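Lysozyme C, milk isozyme (Equus caballus, PDB 2EQL) hydrolyses the beta-1,4 linkages between N-acetylmuramic acid and N-acetylglucosamine in bacterial peptidoglycan, and binds one calcium ion per molecule. Local coordinates at residues A[28-33]-A[121-126]; A[41-46]-A[82-87]; A[55-60]-A[90-95]. All coordinates share one frame; numbering follows the deposited sequence.

Interaction 1 (A[28-33]-A[121-126]); sequences WVCMAE and SEYLAS
Tyr123 is the bump of this contact: its ring reaches from the C-terminal loop into a hollow on helix 25-36 walled by Val29, Cys30 and Glu33. CG stands anti to the backbone N (chi1 174°), which directs the ring toward the helix, hydroxyl first. Val29 lies against one edge, its CB in the ring plane and its CG1 3.8 Å from Tyr123 CE2. Cys30 lies obliquely to the ring, its CB 3.7 Å from Tyr123 CZ, and its sulfur, bridged to Cys115, makes a Cys sulfur-aromatic contact 4.7 Å from the ring centroid and 32° off the normal. A smaller knob, Leu124, broadens the contact where its CD2 comes 4.1 Å from Val29 CG1; Leu124 also touches Lys5 and Leu25. At the far end of the hollow the Glu33 side chain comes to meet the ring from the opposite direction, its carboxylate turned 42° from the ring plane. Tyr123 OH donates to the anti lone pair of Glu33 OE2, 2.8 Å away. Lys5 adds a cation-pi contact to the ring. The ring packs on Val29 and Cys30, and the hydrogen bond fixes its hydroxyl end and would probably help to stabilise the partly exposed carboxylate of Glu33.

Interaction 2 (A[41-46]-A[82-87]); sequences RAFNGK and KLLDEN
The two backbones come nearest at Arg41 and Leu84, whose CA atoms are 5.5 Å apart, and no hydrogen bond joins the segments. Residues 41-46 lead into strand 43-45, whereas 82-87 leave a short 3-10 turn and run on as loop, so side chains carry most of the contact. Phe43 points at the loop, and the Leu84 side chain crosses that of Phe43 at about a right angle. Leu84 CD2 sits over one face of the ring, offset toward the rim, in a CH-pi contact 3.5 Å from the centroid and 25° off the normal. Leu84 CG comes 3.2 Å from Phe43 CZ, a tight approach, while the carbonyl oxygen of Leu83 lies at the ring edge, 3.9 Å from Phe43 CZ. Tyr54 of the neighbouring strand also meets the Phe43 ring, and touches Leu83 and Leu84.

At the Arg41 end, Arg41 and Glu86 form a salt bridge at the surface, 2.7 Å between Arg41 NH2 and Glu86 OE2. Bends at chi2 and chi3 of the arginine bring NH2 across to the carboxylate, although the two planes are turned 80° apart; Glu86 OE1 is 3.1 Å from that same Arg41 NH2. Leu84 O lies in the guanidinium plane at its edge, 3.9 Å from Arg41 NE.

The arrangement ties the first strand of the antiparallel sheet to the loop in which Lys82, Asp85 and Asn87 are thought to bind calcium. It places the sheet beside the calcium-binding loop of this C-type lysozyme, a site belonging to the calcium-binding members of the lysozyme/alpha-lactalbumin family.

Interaction 3 (A[55-60]-A[90-95]); sequences GLFQLN and DDISCA
The Phe57 ring is sandwiched, with Leu56 CD2 over one face and Ala95 CB over the other, both offset toward the rim. Ala95 CB makes a CH-pi contact across the segments, 4.1 Å from the ring centroid and 13° off its normal. At the edge, Asp91 CA lies in the ring plane, and Ile92 N approaches near that plane, 3.7 Å from Phe57 CE2. Asp91 O comes 3.1 Å from Phe57 CE2, oblique to the ring. Asp91 CB also reaches the ring, 3.4 Å from Phe57 CE2, while the aspartate's carboxylate plane is turned 54° from that of the phenyl group. Beside the ring, Leu59 presses CD2 on Cys94 CB at 3.7 Å, with the Cys94 sulfur, bridged to Cys76, 3.8 Å from Leu59 CG.

The segment carrying Phe57 is braced from within. A type I turn runs from Gly55 to Gln58, and Gly55 O accepts from both Gln58 N and Gln58 NE2, the latter at 3.0 Å with a nearly straight N-H...O angle of 173°. Gln58 and Leu59, both facing Tyr54, form a G1 beta bulge.

Every touching residue is buried. The turn and strand 59-60 pack on helix 89-98 through Phe57 and Leu59, and this helix carries the proposed calcium ligands Asp90 and Asp91. Met31 of helix 25-36 reaches Phe57, Trp28 of that helix reaches Ala95, and Leu8 and Leu12 of helix 5-13 touch Leu56 and Ile92, respectively.

Overall arrangement
Interaction 3 lies near the middle of the molecule, about 5 Å from the chain centre, with the other two further out on opposite sides of that centre. Centre to centre, interactions 2 and 3 are about 9 Å apart, 1 and 3 about 17 Å, and 1 and 2 about 21 Å. Interactions 2 and 3 share the antiparallel sheet, joined by a probable hydrogen bond, Ala42 O to Gly55 N at 2.8 Å, and their segments alternate along the chain. Both are nested inside the long loop that interaction 1 closes between helix 25-36 and the C-terminal segment. Helix 25-36, which carries the probable active-site residue Glu35, also packs on interaction 3, linking the helical part of the enzyme to the sheet and calcium-binding region.

Interaction 1 (A[28-33]-A[121-126])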
loop_
_atom_site.group_PDB
_atom_site.type_symbol
_atom_site.label_atom_id
_atom_site.label_comp_id
_atom_site.label_asym_id
_atom_site.label_seq_id
_atom_site.Cartn_x
_atom_site.Cartn_y
_atom_site.Cartn_z
ATOM N N TRP A 28 8.557 -1.453 -0.819
ATOM C CA TRP A 28 7.269 -0.902 -1.214
ATOM C C TRP A 28 6.581 -1.828 -2.212
ATOM O O TRP A 28 5.433 -2.195 -2.011
ATOM C CB TRP A 28 7.476 0.496 -1.869
ATOM C CG TRP A 28 7.836 1.561 -0.858
ATOM C CD1 TRP A 28 9.114 2.023 -0.715
ATOM C CD2 TRP A 28 6.951 2.095 0.048
ATOM N NE1 TRP A 28 9.039 2.850 0.300
ATOM C CE2 TRP A 28 7.769 2.924 0.786
ATOM C CE3 TRP A 28 5.584 1.963 0.321
ATOM C CZ2 TRP A 28 7.199 3.640 1.824
ATOM C CZ3 TRP A 28 5.037 2.688 1.357
ATOM C CH2 TRP A 28 5.844 3.526 2.104
ATOM N N VAL A 29 7.278 -2.222 -3.287
ATOM C CA VAL A 29 6.763 -3.108 -4.307
ATOM C C VAL A 29 6.419 -4.450 -3.708
ATOM O O VAL A 29 5.379 -5.034 -4.021
ATOM C CB VAL A 29 7.784 -3.330 -5.452
ATOM C CG1 VAL A 29 7.152 -4.271 -6.525
ATOM C CG2 VAL A 29 8.187 -1.985 -6.064
ATOM N N CYS A 30 7.215 -4.931 -2.775
ATOM C CA CYS A 30 6.998 -6.278 -2.249
ATOM C C CYS A 30 5.748 -6.321 -1.378
ATOM O O CYS A 30 4.967 -7.287 -1.414
ATOM C CB CYS A 30 8.231 -6.656 -1.483
ATOM S SG CYS A 30 8.055 -8.305 -0.834
ATOM N N MET A 31 5.548 -5.194 -0.660
ATOM C CA MET A 31 4.384 -4.986 0.174
ATOM C C MET A 31 3.137 -5.032 -0.751
ATOM O O MET A 31 2.229 -5.843 -0.517
ATOM C CB MET A 31 4.591 -3.627 0.872
ATOM C CG MET A 31 3.450 -3.139 1.751
ATOM S SD MET A 31 2.095 -2.318 0.868
ATOM C CE MET A 31 2.930 -0.755 0.991
ATOM N N ALA A 32 3.082 -4.230 -1.829
ATOM C CA ALA A 32 1.998 -4.269 -2.791
ATOM C C ALA A 32 1.780 -5.669 -3.317
ATOM O O ALA A 32 0.586 -6.048 -3.317
ATOM C CB ALA A 32 2.261 -3.408 -3.983
ATOM N N GLU A 33 2.756 -6.530 -3.661
ATOM C CA GLU A 33 2.272 -7.806 -4.141
ATOM C C GLU A 33 1.604 -8.615 -3.077
ATOM O O GLU A 33 0.450 -8.924 -3.243
ATOM C CB GLU A 33 3.314 -8.687 -4.761
ATOM C CG GLU A 33 4.599 -9.143 -4.204
ATOM C CD GLU A 33 5.161 -10.244 -5.103
ATOM O OE1 GLU A 33 4.461 -11.230 -5.347
ATOM O OE2 GLU A 33 6.298 -10.149 -5.564
ATOM N N SER A 121 17.439 -8.102 -2.453
ATOM C CA SER A 121 18.596 -7.630 -3.184
ATOM C C SER A 121 18.566 -7.753 -4.695
ATOM O O SER A 121 19.318 -7.115 -5.436
ATOM C CB SER A 121 19.794 -8.389 -2.662
ATOM O OG SER A 121 19.563 -8.766 -1.308
ATOM N N GLU A 122 17.730 -8.681 -5.142
ATOM C CA GLU A 122 17.587 -9.046 -6.542
ATOM C C GLU A 122 16.088 -9.262 -6.869
ATOM O O GLU A 122 15.698 -9.845 -7.885
ATOM C CB GLU A 122 18.481 -10.291 -6.759
ATOM C CG GLU A 122 18.289 -11.570 -5.953
ATOM C CD GLU A 122 18.356 -11.505 -4.401
ATOM O OE1 GLU A 122 17.387 -11.023 -3.783
ATOM O OE2 GLU A 122 19.340 -11.988 -3.822
ATOM N N TYR A 123 15.215 -8.619 -6.047
ATOM C CA TYR A 123 13.775 -8.672 -6.206
ATOM C C TYR A 123 13.354 -7.822 -7.414
ATOM O O TYR A 123 12.485 -8.226 -8.173
ATOM C CB TYR A 123 13.138 -8.174 -4.938
ATOM C CG TYR A 123 11.626 -8.033 -4.979
ATOM C CD1 TYR A 123 10.862 -9.155 -4.822
ATOM C CD2 TYR A 123 11.023 -6.802 -5.137
ATOM C CE1 TYR A 123 9.508 -9.044 -4.800
ATOM C CE2 TYR A 123 9.669 -6.692 -5.117
ATOM C CZ TYR A 123 8.946 -7.824 -4.946
ATOM O OH TYR A 123 7.604 -7.755 -4.827
ATOM N N LEU A 124 13.929 -6.654 -7.701
ATOM C CA LEU A 124 13.544 -5.996 -8.918
ATOM C C LEU A 124 14.567 -6.204 -10.018
ATOM O O LEU A 124 14.561 -5.486 -10.995
ATOM C CB LEU A 124 13.355 -4.537 -8.595
ATOM C CG LEU A 124 12.372 -4.294 -7.476
ATOM C CD1 LEU A 124 12.449 -2.832 -7.078
ATOM C CD2 LEU A 124 10.971 -4.692 -7.910
ATOM N N ALA A 125 15.472 -7.185 -9.954
ATOM C CA ALA A 125 16.526 -7.443 -10.959
ATOM C C ALA A 125 16.144 -7.358 -12.438
ATOM O O ALA A 125 16.793 -6.786 -13.312
ATOM C CB ALA A 125 17.117 -8.850 -10.713
ATOM N N SER A 126 14.982 -7.892 -12.712
ATOM C CA SER A 126 14.501 -7.944 -14.054
ATOM C C SER A 126 13.652 -6.727 -14.453
ATOM O O SER A 126 13.117 -6.614 -15.558
ATOM C CB SER A 126 13.787 -9.291 -14.096
ATOM O OG SER A 126 13.030 -9.568 -12.916
#

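Interaction 2 (A[41-46]-A[82-87])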
loop_
_atom_site.group_PDB
_atom_site.type_symbol
_atom_site.label_atom_id
_atom_site.label_comp_id
_atom_site.label_asym_id
_atom_site.label_seq_id
_atom_site.Cartn_x
_atom_site.Cartn_y
_atom_site.Cartn_z
ATOM N N ARG A 41 -8.152 -3.099 -7.213
ATOM C CA ARG A 41 -9.452 -3.477 -6.718
ATOM C C ARG A 41 -9.299 -4.413 -5.521
ATOM O O ARG A 41 -10.220 -5.173 -5.216
ATOM C CB ARG A 41 -10.274 -4.210 -7.787
ATOM C CG ARG A 41 -11.127 -3.310 -8.633
ATOM C CD ARG A 41 -10.728 -3.374 -10.088
ATOM N NE ARG A 41 -10.791 -1.983 -10.479
ATOM C CZ ARG A 41 -11.115 -1.553 -11.699
ATOM N NH1 ARG A 41 -11.327 -2.363 -12.756
ATOM N NH2 ARG A 41 -11.184 -0.234 -11.831
ATOM N N ALA A 42 -8.201 -4.523 -4.817
ATOM C CA ALA A 42 -8.203 -5.442 -3.718
ATOM C C ALA A 42 -9.087 -4.863 -2.642
ATOM O O ALA A 42 -8.889 -3.697 -2.346
ATOM C CB ALA A 42 -6.804 -5.605 -3.202
ATOM N N PHE A 43 -10.085 -5.509 -2.053
ATOM C CA PHE A 43 -10.820 -4.983 -0.910
ATOM C C PHE A 43 -10.996 -6.119 0.070
ATOM O O PHE A 43 -11.257 -7.248 -0.349
ATOM C CB PHE A 43 -12.194 -4.463 -1.299
ATOM C CG PHE A 43 -11.923 -3.268 -2.182
ATOM C CD1 PHE A 43 -11.452 -2.081 -1.643
ATOM C CD2 PHE A 43 -11.980 -3.408 -3.568
ATOM C CE1 PHE A 43 -11.029 -1.058 -2.493
ATOM C CE2 PHE A 43 -11.546 -2.375 -4.399
ATOM C CZ PHE A 43 -11.055 -1.200 -3.861
ATOM N N ASN A 44 -10.746 -5.943 1.360
ATOM C CA ASN A 44 -11.070 -6.998 2.286
ATOM C C ASN A 44 -11.745 -6.426 3.512
ATOM O O ASN A 44 -11.200 -5.612 4.250
ATOM C CB ASN A 44 -9.876 -7.763 2.777
ATOM C CG ASN A 44 -10.408 -9.003 3.489
ATOM O OD1 ASN A 44 -10.182 -9.318 4.674
ATOM N ND2 ASN A 44 -11.154 -9.771 2.703
ATOM N N GLY A 45 -12.993 -6.837 3.663
ATOM C CA GLY A 45 -13.868 -6.446 4.739
ATOM C C GLY A 45 -14.097 -7.593 5.689
ATOM O O GLY A 45 -14.423 -8.713 5.261
ATOM N N LYS A 46 -13.905 -7.245 6.975
ATOM C CA LYS A 46 -14.062 -8.171 8.100
ATOM C C LYS A 46 -14.824 -7.597 9.316
ATOM O O LYS A 46 -14.204 -6.938 10.148
ATOM C CB LYS A 46 -12.654 -8.655 8.519
ATOM C CG LYS A 46 -11.504 -7.617 8.523
ATOM C CD LYS A 46 -10.843 -7.452 7.163
ATOM C CE LYS A 46 -9.651 -6.558 7.256
ATOM N NZ LYS A 46 -10.115 -5.236 7.611
ATOM N N LYS A 82 -11.661 6.622 -3.317
ATOM C CA LYS A 82 -10.605 7.121 -4.174
ATOM C C LYS A 82 -9.511 6.036 -4.256
ATOM O O LYS A 82 -8.661 6.066 -5.121
ATOM C CB LYS A 82 -10.046 8.456 -3.590
ATOM C CG LYS A 82 -11.017 9.624 -3.599
ATOM C CD LYS A 82 -10.592 10.767 -2.609
ATOM C CE LYS A 82 -11.829 11.768 -2.336
ATOM N NZ LYS A 82 -11.779 12.604 -1.138
ATOM N N LEU A 83 -9.485 5.040 -3.359
ATOM C CA LEU A 83 -8.587 3.903 -3.355
ATOM C C LEU A 83 -9.137 2.699 -4.152
ATOM O O LEU A 83 -8.477 1.671 -4.290
ATOM C CB LEU A 83 -8.338 3.527 -1.888
ATOM C CG LEU A 83 -7.944 4.645 -0.927
ATOM C CD1 LEU A 83 -7.875 4.124 0.495
ATOM C CD2 LEU A 83 -6.597 5.197 -1.337
ATOM N N LEU A 84 -10.337 2.753 -4.718
ATOM C CA LEU A 84 -10.899 1.644 -5.477
ATOM C C LEU A 84 -10.557 1.783 -6.996
ATOM O O LEU A 84 -10.908 0.975 -7.879
ATOM C CB LEU A 84 -12.470 1.617 -5.204
ATOM C CG LEU A 84 -13.252 1.149 -3.911
ATOM C CD1 LEU A 84 -14.411 2.033 -3.560
ATOM C CD2 LEU A 84 -14.063 -0.107 -4.205
ATOM N N ASP A 85 -9.751 2.803 -7.286
ATOM C CA ASP A 85 -9.533 3.343 -8.609
ATOM C C ASP A 85 -8.350 2.889 -9.474
ATOM O O ASP A 85 -7.562 2.036 -9.095
ATOM C CB ASP A 85 -9.572 4.848 -8.321
ATOM C CG ASP A 85 -9.819 5.738 -9.514
ATOM O OD1 ASP A 85 -10.420 5.250 -10.465
ATOM O OD2 ASP A 85 -9.422 6.906 -9.499
ATOM N N GLU A 86 -8.211 3.403 -10.708
ATOM C CA GLU A 86 -7.085 3.026 -11.564
ATOM C C GLU A 86 -5.903 3.844 -11.164
ATOM O O GLU A 86 -4.764 3.399 -11.294
ATOM C CB GLU A 86 -7.229 3.332 -13.072
ATOM C CG GLU A 86 -8.620 3.252 -13.733
ATOM C CD GLU A 86 -9.372 1.988 -13.357
ATOM O OE1 GLU A 86 -8.839 0.859 -13.537
ATOM O OE2 GLU A 86 -10.502 2.175 -12.868
ATOM N N ASN A 87 -6.228 5.075 -10.732
ATOM C CA ASN A 87 -5.214 6.028 -10.333
ATOM C C ASN A 87 -4.743 5.742 -8.913
ATOM O O ASN A 87 -5.526 5.563 -7.986
ATOM C CB ASN A 87 -5.817 7.418 -10.475
ATOM C CG ASN A 87 -4.919 8.570 -10.060
ATOM O OD1 ASN A 87 -4.185 9.162 -10.834
ATOM N ND2 ASN A 87 -4.975 8.944 -8.804
#

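Interaction 3 (A[55-60]-A[90-95])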
loop_
_atom_site.group_PDB
_atom_site.type_symbol
_atom_site.label_atom_id
_atom_site.label_comp_id
_atom_site.label_asym_id
_atom_site.label_seq_id
_atom_site.Cartn_x
_atom_site.Cartn_y
_atom_site.Cartn_z
ATOM N N GLY A 55 -7.668 -1.328 -1.624
ATOM C CA GLY A 55 -6.756 -1.099 -2.746
ATOM C C GLY A 55 -5.386 -1.761 -2.786
ATOM O O GLY A 55 -5.025 -2.646 -2.014
ATOM N N LEU A 56 -4.621 -1.302 -3.741
ATOM C CA LEU A 56 -3.255 -1.704 -3.921
ATOM C C LEU A 56 -2.400 -1.811 -2.644
ATOM O O LEU A 56 -1.544 -2.684 -2.497
ATOM C CB LEU A 56 -2.631 -0.701 -4.908
ATOM C CG LEU A 56 -1.137 -0.693 -5.157
ATOM C CD1 LEU A 56 -0.853 -1.568 -6.344
ATOM C CD2 LEU A 56 -0.648 0.737 -5.365
ATOM N N PHE A 57 -2.518 -0.874 -1.719
ATOM C CA PHE A 57 -1.780 -0.969 -0.481
ATOM C C PHE A 57 -2.674 -1.507 0.602
ATOM O O PHE A 57 -2.116 -1.694 1.635
ATOM C CB PHE A 57 -1.262 0.391 -0.022
ATOM C CG PHE A 57 -0.324 1.141 -0.972
ATOM C CD1 PHE A 57 0.877 0.579 -1.321
ATOM C CD2 PHE A 57 -0.707 2.373 -1.480
ATOM C CE1 PHE A 57 1.695 1.265 -2.199
ATOM C CE2 PHE A 57 0.103 3.051 -2.350
ATOM C CZ PHE A 57 1.306 2.498 -2.710
ATOM N N GLN A 58 -3.984 -1.769 0.511
ATOM C CA GLN A 58 -4.868 -2.235 1.580
ATOM C C GLN A 58 -4.868 -1.329 2.822
ATOM O O GLN A 58 -4.635 -1.702 3.979
ATOM C CB GLN A 58 -4.507 -3.690 1.937
ATOM C CG GLN A 58 -4.813 -4.825 0.891
ATOM C CD GLN A 58 -6.302 -5.096 0.587
ATOM O OE1 GLN A 58 -7.041 -5.802 1.281
ATOM N NE2 GLN A 58 -6.816 -4.517 -0.483
ATOM N N LEU A 59 -5.239 -0.063 2.587
ATOM C CA LEU A 59 -5.291 0.997 3.582
ATOM C C LEU A 59 -6.597 0.849 4.293
ATOM O O LEU A 59 -7.675 0.810 3.688
ATOM C CB LEU A 59 -5.253 2.350 2.919
ATOM C CG LEU A 59 -3.948 3.155 2.747
ATOM C CD1 LEU A 59 -2.684 2.300 3.023
ATOM C CD2 LEU A 59 -3.924 3.711 1.318
ATOM N N ASN A 60 -6.494 0.699 5.598
ATOM C CA ASN A 60 -7.704 0.449 6.369
ATOM C C ASN A 60 -8.532 1.678 6.770
ATOM O O ASN A 60 -8.035 2.736 7.191
ATOM C CB ASN A 60 -7.294 -0.365 7.568
ATOM C CG ASN A 60 -8.442 -0.659 8.506
ATOM O OD1 ASN A 60 -8.699 0.104 9.447
ATOM N ND2 ASN A 60 -9.175 -1.744 8.281
ATOM N N ASP A 90 -3.619 8.859 -4.712
ATOM C CA ASP A 90 -4.078 9.107 -3.358
ATOM C C ASP A 90 -3.475 8.038 -2.491
ATOM O O ASP A 90 -3.112 8.296 -1.338
ATOM C CB ASP A 90 -5.590 9.045 -3.259
ATOM C CG ASP A 90 -6.189 10.036 -4.213
ATOM O OD1 ASP A 90 -6.411 9.678 -5.373
ATOM O OD2 ASP A 90 -6.394 11.167 -3.814
ATOM N N ASP A 91 -3.327 6.852 -3.104
ATOM C CA ASP A 91 -2.759 5.687 -2.427
ATOM C C ASP A 91 -1.308 5.971 -2.018
ATOM O O ASP A 91 -0.891 5.634 -0.906
ATOM C CB ASP A 91 -2.837 4.468 -3.363
ATOM C CG ASP A 91 -4.202 4.068 -3.921
ATOM O OD1 ASP A 91 -4.825 4.842 -4.637
ATOM O OD2 ASP A 91 -4.641 2.942 -3.696
ATOM N N ILE A 92 -0.575 6.671 -2.905
ATOM C CA ILE A 92 0.781 7.127 -2.706
ATOM C C ILE A 92 0.809 8.087 -1.530
ATOM O O ILE A 92 1.544 7.787 -0.580
ATOM C CB ILE A 92 1.230 7.766 -4.039
ATOM C CG1 ILE A 92 2.349 6.895 -4.470
ATOM C CG2 ILE A 92 1.643 9.267 -4.017
ATOM C CD1 ILE A 92 1.771 5.869 -5.468
ATOM N N SER A 93 0.029 9.186 -1.508
ATOM C CA SER A 93 0.017 10.079 -0.377
ATOM C C SER A 93 -0.341 9.342 0.904
ATOM O O SER A 93 0.328 9.558 1.920
ATOM C CB SER A 93 -0.990 11.184 -0.591
ATOM O OG SER A 93 -0.536 11.958 -1.697
ATOM N N CYS A 94 -1.305 8.404 0.927
ATOM C CA CYS A 94 -1.632 7.804 2.196
ATOM C C CYS A 94 -0.562 6.793 2.625
ATOM O O CYS A 94 -0.239 6.726 3.802
ATOM C CB CYS A 94 -3.022 7.197 2.074
ATOM S SG CYS A 94 -3.658 6.862 3.727
ATOM N N ALA A 95 0.067 6.001 1.770
ATOM C CA ALA A 95 1.213 5.205 2.197
ATOM C C ALA A 95 2.331 6.112 2.776
ATOM O O ALA A 95 2.875 5.859 3.848
ATOM C CB ALA A 95 1.780 4.421 0.993
#